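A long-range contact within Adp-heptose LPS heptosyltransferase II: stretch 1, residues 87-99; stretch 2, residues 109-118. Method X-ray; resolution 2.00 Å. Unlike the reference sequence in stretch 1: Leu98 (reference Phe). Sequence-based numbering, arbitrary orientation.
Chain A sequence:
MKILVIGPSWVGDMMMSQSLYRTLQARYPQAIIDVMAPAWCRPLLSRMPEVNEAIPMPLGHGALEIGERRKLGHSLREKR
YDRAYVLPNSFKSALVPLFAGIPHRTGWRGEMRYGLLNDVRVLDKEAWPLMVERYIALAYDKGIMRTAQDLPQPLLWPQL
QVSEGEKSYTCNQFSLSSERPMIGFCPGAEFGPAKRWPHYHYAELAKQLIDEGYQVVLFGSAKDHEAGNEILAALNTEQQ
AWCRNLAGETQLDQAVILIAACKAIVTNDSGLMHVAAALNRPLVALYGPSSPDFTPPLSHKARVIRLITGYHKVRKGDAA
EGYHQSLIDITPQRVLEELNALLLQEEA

Stretch 1, residues 87-99: LPNSFKSALVPLF
Stretch 2 (109-118) RGEMRYGLLN

Stretch 1 begins as loop, makes a 3-10 segment over Lys92-Ala94 and is helical from Val96 to the last residue of the stretch, Phe99; Ala94 N donates to Phe91 O at 3.2 Å. Stretch 2 is loop or turn, with helical phi/psi at Tyr114-Leu116 but without the regular bonds. The two stretches advance together: CA of Asn89 lies 4.5 Å from CA of Gly110, CA of Phe91 5.3 Å from CA of Glu111, and CA of Ala94 5.6 Å from CA of Leu116. Gly110 has phi/psi 54/-127, a positive phi that favours glycine; an ideal CB there would lie 2.7 Å from Asn89 O and 1.9 Å from Arg113 NH1, both clashes.

Two hydrogen bonds link the stretches at this register. Glu111 N donates to Asn89 O (3.1 Å, 156° at the hydrogen), and Phe91 N donates to Glu111 OE1 (2.8 Å, 152°), so Glu111 holds stretch 1 through both backbone and side chain. Its chi1 and chi2 are m and t, with chi3 at -38°.

Arg113 (chi1 m, chi2 123°, chi3 p, chi4 -176°) points its CB toward stretch 1. Pro88 O lies over one face of its guanidinium, but the 3.5 Å from that O to Arg113 NH1 is not a hydrogen bond because the angle is poor. Arg113 NH1 also packs 3.4 Å from Asn89 CA.

Leu116 (m, t) has the largest covered area, 135 Å² of the 587 Å² buried by both sides. Its CB is 3.4 Å from Ala94 CB, its CD1 3.6 Å from Phe91 CE1, and its CD2 3.6 Å from both Leu95 CD2 and Leu98 CD2. Phe91 is t with chi2 71°, Leu95 m,t and Leu98 t,p; leucine replaces the reference phenylalanine at 98. Beside this apolar cluster, one water donates to Ala94 O and to Leu116 O, its oxygen 2.6 Å from each, bridging the two backbones.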

ATOM      1  N   LEU A  87       0.095  -8.534  13.154  1.00 19.59           N
ATOM      2  CA  LEU A  87       1.024  -7.689  12.394  1.00 19.05           C
ATOM      3  C   LEU A  87       1.295  -6.320  12.995  1.00 18.52           C
ATOM      4  O   LEU A  87       2.405  -5.804  12.886  1.00 19.53           O
ATOM      5  CB  LEU A  87       0.534  -7.568  10.944  1.00 18.19           C
ATOM      6  CG  LEU A  87       0.372  -8.930  10.243  1.00 18.88           C
ATOM      7  CD1 LEU A  87      -0.005  -8.738   8.769  1.00 19.53           C
ATOM      8  CD2 LEU A  87       1.676  -9.718  10.356  1.00 19.65           C
ATOM      9  N   PRO A  88       0.288  -5.701  13.627  1.00 20.06           N
ATOM     10  CA  PRO A  88       0.565  -4.387  14.216  1.00 21.73           C
ATOM     11  C   PRO A  88       1.539  -4.613  15.373  1.00 22.94           C
ATOM     12  O   PRO A  88       1.741  -5.755  15.791  1.00 21.98           O
ATOM     13  CB  PRO A  88      -0.812  -3.925  14.698  1.00 23.00           C
ATOM     14  CG  PRO A  88      -1.752  -4.609  13.743  1.00 21.25           C
ATOM     15  CD  PRO A  88      -1.158  -5.987  13.642  1.00 20.52           C
ATOM     16  N   ASN A  89       2.147  -3.551  15.888  1.00 24.77           N
ATOM     17  CA  ASN A  89       3.084  -3.695  16.997  1.00 27.77           C
ATOM     18  C   ASN A  89       2.440  -3.377  18.344  1.00 28.47           C
ATOM     19  O   ASN A  89       2.970  -3.752  19.383  1.00 29.69           O
ATOM     20  CB  ASN A  89       4.298  -2.780  16.795  1.00 27.38           C
ATOM     21  CG  ASN A  89       5.241  -3.291  15.722  1.00 30.24           C
ATOM     22  OD1 ASN A  89       5.855  -4.348  15.871  1.00 30.65           O
ATOM     23  ND2 ASN A  89       5.357  -2.543  14.630  1.00 33.95           N
ATOM     24  N   SER A  90       1.296  -2.699  18.321  1.00 30.57           N
ATOM     25  CA  SER A  90       0.615  -2.319  19.552  1.00 33.05           C
ATOM     26  C   SER A  90       0.314  -3.521  20.436  1.00 33.66           C
ATOM     27  O   SER A  90       0.074  -4.628  19.954  1.00 32.91           O
ATOM     28  CB  SER A  90      -0.686  -1.586  19.246  1.00 34.48           C
ATOM     29  OG  SER A  90      -1.673  -2.487  18.798  1.00 34.90           O
ATOM     30  N   PHE A  91       0.343  -3.287  21.740  1.00 35.22           N
ATOM     31  CA  PHE A  91       0.061  -4.319  22.720  1.00 36.07           C
ATOM     32  C   PHE A  91      -1.379  -4.821  22.583  1.00 33.60           C
ATOM     33  O   PHE A  91      -1.617  -6.020  22.487  1.00 33.13           O
ATOM     34  CB  PHE A  91       0.288  -3.755  24.126  1.00 40.62           C
ATOM     35  CG  PHE A  91      -0.482  -4.466  25.202  1.00 43.45           C
ATOM     36  CD1 PHE A  91      -0.142  -5.761  25.586  1.00 44.02           C
ATOM     37  CD2 PHE A  91      -1.566  -3.846  25.813  1.00 45.10           C
ATOM     38  CE1 PHE A  91      -0.869  -6.421  26.572  1.00 44.88           C
ATOM     39  CE2 PHE A  91      -2.298  -4.495  26.797  1.00 46.12           C
ATOM     40  CZ  PHE A  91      -1.950  -5.788  27.175  1.00 45.30           C
ATOM     41  N   LYS A  92      -2.328  -3.894  22.570  1.00 33.73           N
ATOM     42  CA  LYS A  92      -3.740  -4.241  22.479  1.00 33.68           C
ATOM     43  C   LYS A  92      -4.114  -5.023  21.221  1.00 32.59           C
ATOM     44  O   LYS A  92      -5.089  -5.780  21.229  1.00 31.80           O
ATOM     45  CB  LYS A  92      -4.594  -2.977  22.560  1.00 35.51           C
ATOM     46  CG  LYS A  92      -4.453  -2.054  21.365  1.00 38.99           C
ATOM     47  CD  LYS A  92      -5.297  -0.801  21.526  1.00 43.32           C
ATOM     48  CE  LYS A  92      -5.301   0.021  20.244  1.00 46.50           C
ATOM     49  NZ  LYS A  92      -6.134   1.254  20.354  1.00 48.49           N
ATOM     50  N   SER A  93      -3.348  -4.856  20.145  1.00 29.64           N
ATOM     51  CA  SER A  93      -3.656  -5.559  18.898  1.00 28.35           C
ATOM     52  C   SER A  93      -3.570  -7.081  19.017  1.00 27.40           C
ATOM     53  O   SER A  93      -4.193  -7.798  18.238  1.00 27.74           O
ATOM     54  CB  SER A  93      -2.740  -5.077  17.760  1.00 27.01           C
ATOM     55  OG  SER A  93      -1.420  -5.584  17.892  1.00 24.60           O
ATOM     56  N   ALA A  94      -2.815  -7.580  19.992  1.00 26.58           N
ATOM     57  CA  ALA A  94      -2.693  -9.023  20.165  1.00 26.68           C
ATOM     58  C   ALA A  94      -3.669  -9.600  21.194  1.00 28.22           C
ATOM     59  O   ALA A  94      -3.601 -10.783  21.528  1.00 28.98           O
ATOM     60  CB  ALA A  94      -1.260  -9.381  20.543  1.00 26.12           C
ATOM     61  N   LEU A  95      -4.584  -8.771  21.684  1.00 29.77           N
ATOM     62  CA  LEU A  95      -5.555  -9.221  22.677  1.00 31.72           C
ATOM     63  C   LEU A  95      -6.613 -10.163  22.104  1.00 32.13           C
ATOM     64  O   LEU A  95      -6.855 -11.240  22.652  1.00 31.70           O
ATOM     65  CB  LEU A  95      -6.235  -8.013  23.329  1.00 32.53           C
ATOM     66  CG  LEU A  95      -5.386  -7.251  24.357  1.00 34.29           C
ATOM     67  CD1 LEU A  95      -6.115  -5.992  24.813  1.00 33.01           C
ATOM     68  CD2 LEU A  95      -5.097  -8.165  25.546  1.00 32.88           C
ATOM     69  N   VAL A  96      -7.238  -9.764  21.003  1.00 31.61           N
ATOM     70  CA  VAL A  96      -8.277 -10.576  20.380  1.00 31.27           C
ATOM     71  C   VAL A  96      -7.912 -12.048  20.194  1.00 30.73           C
ATOM     72  O   VAL A  96      -8.673 -12.928  20.594  1.00 29.94           O
ATOM     73  CB  VAL A  96      -8.694  -9.986  19.018  1.00 32.33           C
ATOM     74  CG1 VAL A  96      -9.602 -10.954  18.277  1.00 33.83           C
ATOM     75  CG2 VAL A  96      -9.410  -8.667  19.234  1.00 33.11           C
ATOM     76  N   PRO A  97      -6.750 -12.337  19.584  1.00 30.74           N
ATOM     77  CA  PRO A  97      -6.348 -13.732  19.375  1.00 31.38           C
ATOM     78  C   PRO A  97      -6.352 -14.569  20.651  1.00 32.67           C
ATOM     79  O   PRO A  97      -6.690 -15.756  20.628  1.00 31.85           O
ATOM     80  CB  PRO A  97      -4.950 -13.600  18.778  1.00 30.15           C
ATOM     81  CG  PRO A  97      -5.048 -12.332  18.011  1.00 31.12           C
ATOM     82  CD  PRO A  97      -5.767 -11.423  18.979  1.00 30.54           C
ATOM     83  N   LEU A  98      -5.974 -13.954  21.764  1.00 33.82           N
ATOM     84  CA  LEU A  98      -5.948 -14.665  23.035  1.00 35.46           C
ATOM     85  C   LEU A  98      -7.372 -14.978  23.485  1.00 34.16           C
ATOM     86  O   LEU A  98      -7.679 -16.115  23.835  1.00 35.04           O
ATOM     87  CB  LEU A  98      -5.231 -13.826  24.099  1.00 36.91           C
ATOM     88  CG  LEU A  98      -5.061 -14.473  25.479  1.00 39.92           C
ATOM     89  CD1 LEU A  98      -4.332 -15.803  25.348  1.00 41.38           C
ATOM     90  CD2 LEU A  98      -4.282 -13.531  26.381  1.00 40.80           C
ATOM     91  N   PHE A  99      -8.239 -13.969  23.463  1.00 33.66           N
ATOM     92  CA  PHE A  99      -9.629 -14.151  23.866  1.00 35.55           C
ATOM     93  C   PHE A  99     -10.334 -15.177  22.980  1.00 36.33           C
ATOM     94  O   PHE A  99     -11.284 -15.832  23.412  1.00 36.21           O
ATOM     95  CB  PHE A  99     -10.391 -12.825  23.802  1.00 35.85           C
ATOM     96  CG  PHE A  99      -9.807 -11.741  24.670  1.00 38.67           C
ATOM     97  CD1 PHE A  99      -9.281 -12.037  25.928  1.00 40.33           C
ATOM     98  CD2 PHE A  99      -9.807 -10.419  24.242  1.00 37.42           C
ATOM     99  CE1 PHE A  99      -8.770 -11.031  26.746  1.00 40.34           C
ATOM    100  CE2 PHE A  99      -9.301  -9.407  25.051  1.00 39.65           C
ATOM    101  CZ  PHE A  99      -8.779  -9.713  26.307  1.00 39.84           C
ATOM    102  N   ARG A 109       7.870  -9.191  18.705  1.00 28.19           N
ATOM    103  CA  ARG A 109       7.679  -8.718  20.070  1.00 29.65           C
ATOM    104  C   ARG A 109       6.910  -7.403  20.182  1.00 29.87           C
ATOM    105  O   ARG A 109       6.012  -7.283  21.012  1.00 29.63           O
ATOM    106  CB  ARG A 109       9.032  -8.598  20.773  1.00 30.58           C
ATOM    107  CG  ARG A 109       8.938  -8.332  22.264  1.00 32.65           C
ATOM    108  CD  ARG A 109      10.288  -8.528  22.933  1.00 33.78           C
ATOM    109  NE  ARG A 109      11.298  -7.598  22.435  1.00 35.33           N
ATOM    110  CZ  ARG A 109      12.578  -7.634  22.793  1.00 35.73           C
ATOM    111  NH1 ARG A 109      12.997  -8.556  23.649  1.00 35.56           N
ATOM    112  NH2 ARG A 109      13.435  -6.750  22.300  1.00 35.04           N
ATOM    113  N   GLY A 110       7.250  -6.421  19.354  1.00 30.93           N
ATOM    114  CA  GLY A 110       6.553  -5.145  19.414  1.00 33.15           C
ATOM    115  C   GLY A 110       6.571  -4.544  20.809  1.00 34.53           C
ATOM    116  O   GLY A 110       7.637  -4.411  21.408  1.00 34.27           O
ATOM    117  N   GLU A 111       5.400  -4.184  21.334  1.00 36.59           N
ATOM    118  CA  GLU A 111       5.311  -3.603  22.671  1.00 39.19           C
ATOM    119  C   GLU A 111       5.281  -4.671  23.756  1.00 38.88           C
ATOM    120  O   GLU A 111       4.298  -4.793  24.489  1.00 39.20           O
ATOM    121  CB  GLU A 111       4.059  -2.737  22.810  1.00 41.02           C
ATOM    122  CG  GLU A 111       3.891  -1.682  21.741  1.00 44.39           C
ATOM    123  CD  GLU A 111       2.798  -0.683  22.087  1.00 46.81           C
ATOM    124  OE1 GLU A 111       1.760  -1.099  22.651  1.00 45.45           O
ATOM    125  OE2 GLU A 111       2.972   0.515  21.780  1.00 49.16           O
HETATM  126  N   MSE A 112       6.355  -5.451  23.841  1.00 38.88           N
HETATM  127  CA  MSE A 112       6.484  -6.505  24.843  1.00 40.11           C
HETATM  128  C   MSE A 112       5.256  -7.403  24.933  1.00 39.79           C
HETATM  129  O   MSE A 112       4.656  -7.526  25.999  1.00 38.90           O
HETATM  130  CB  MSE A 112       6.740  -5.887  26.220  1.00 43.47           C
HETATM  131  CG  MSE A 112       7.784  -4.780  26.239  1.00 47.35           C
HETATM  132 SE   MSE A 112       9.473  -5.312  25.455  1.00 59.70          SE
HETATM  133  CE  MSE A 112       9.582  -3.951  24.078  1.00 49.63           C
ATOM    134  N   ARG A 113       4.887  -8.039  23.826  1.00 38.96           N
ATOM    135  CA  ARG A 113       3.718  -8.911  23.817  1.00 38.20           C
ATOM    136  C   ARG A 113       4.026 -10.340  24.256  1.00 37.29           C
ATOM    137  O   ARG A 113       3.515 -11.298  23.677  1.00 36.02           O
ATOM    138  CB  ARG A 113       3.088  -8.919  22.423  1.00 39.44           C
ATOM    139  CG  ARG A 113       2.476  -7.583  22.021  1.00 41.30           C
ATOM    140  CD  ARG A 113       3.082  -7.050  20.731  1.00 43.35           C
ATOM    141  NE  ARG A 113       2.844  -7.944  19.602  1.00 47.28           N
ATOM    142  CZ  ARG A 113       3.336  -7.760  18.381  1.00 47.02           C
ATOM    143  NH1 ARG A 113       4.100  -6.711  18.124  1.00 50.73           N
ATOM    144  NH2 ARG A 113       3.068  -8.623  17.410  1.00 46.97           N
ATOM    145  N   TYR A 114       4.845 -10.482  25.294  1.00 35.98           N
ATOM    146  CA  TYR A 114       5.216 -11.804  25.792  1.00 36.64           C
ATOM    147  C   TYR A 114       4.051 -12.654  26.295  1.00 38.02           C
ATOM    148  O   TYR A 114       4.190 -13.862  26.460  1.00 40.57           O
ATOM    149  CB  TYR A 114       6.266 -11.683  26.897  1.00 34.30           C
ATOM    150  CG  TYR A 114       7.647 -11.368  26.389  1.00 33.68           C
ATOM    151  CD1 TYR A 114       8.194 -10.091  26.531  1.00 32.56           C
ATOM    152  CD2 TYR A 114       8.417 -12.351  25.767  1.00 32.35           C
ATOM    153  CE1 TYR A 114       9.476  -9.809  26.067  1.00 32.62           C
ATOM    154  CE2 TYR A 114       9.694 -12.072  25.301  1.00 32.47           C
ATOM    155  CZ  TYR A 114      10.218 -10.804  25.454  1.00 31.48           C
ATOM    156  OH  TYR A 114      11.491 -10.535  25.006  1.00 33.26           O
ATOM    157  N   GLY A 115       2.910 -12.032  26.548  1.00 37.73           N
ATOM    158  CA  GLY A 115       1.775 -12.803  27.019  1.00 40.72           C
ATOM    159  C   GLY A 115       0.795 -13.155  25.915  1.00 41.53           C
ATOM    160  O   GLY A 115       0.418 -14.317  25.735  1.00 40.29           O
ATOM    161  N   LEU A 116       0.383 -12.142  25.165  1.00 41.85           N
ATOM    162  CA  LEU A 116      -0.567 -12.335  24.086  1.00 42.50           C
ATOM    163  C   LEU A 116      -0.005 -13.197  22.964  1.00 42.09           C
ATOM    164  O   LEU A 116      -0.761 -13.778  22.191  1.00 43.15           O
ATOM    165  CB  LEU A 116      -0.996 -10.975  23.543  1.00 44.14           C
ATOM    166  CG  LEU A 116      -1.392  -9.967  24.622  1.00 44.52           C
ATOM    167  CD1 LEU A 116      -1.926  -8.713  23.957  1.00 46.73           C
ATOM    168  CD2 LEU A 116      -2.450 -10.569  25.544  1.00 46.68           C
ATOM    169  N   LEU A 117       1.320 -13.285  22.888  1.00 41.24           N
ATOM    170  CA  LEU A 117       1.978 -14.069  21.847  1.00 41.49           C
ATOM    171  C   LEU A 117       2.853 -15.174  22.431  1.00 42.75           C
ATOM    172  O   LEU A 117       3.884 -14.897  23.044  1.00 44.50           O
ATOM    173  CB  LEU A 117       2.844 -13.151  20.973  1.00 40.91           C
ATOM    174  CG  LEU A 117       2.145 -12.010  20.227  1.00 40.76           C
ATOM    175  CD1 LEU A 117       3.183 -11.062  19.648  1.00 40.26           C
ATOM    176  CD2 LEU A 117       1.260 -12.576  19.127  1.00 39.34           C
ATOM    177  N   ASN A 118       2.445 -16.425  22.243  1.00 43.14           N
ATOM    178  CA  ASN A 118       3.225 -17.547  22.754  1.00 43.77           C
ATOM    179  C   ASN A 118       4.320 -17.946  21.774  1.00 43.48           C
ATOM    180  O   ASN A 118       5.065 -18.897  22.009  1.00 42.81           O
ATOM    181  CB  ASN A 118       2.328 -18.752  23.053  1.00 44.86           C
ATOM    182  CG  ASN A 118       1.252 -18.957  22.013  1.00 46.41           C
ATOM    183  OD1 ASN A 118       1.495 -18.851  20.812  1.00 44.92           O
ATOM    184  ND2 ASN A 118       0.048 -19.266  22.475  1.00 48.75           N
TER
HETATM  185  O   HOH W   1      -2.488 -12.899  20.462  1.00 40.05           O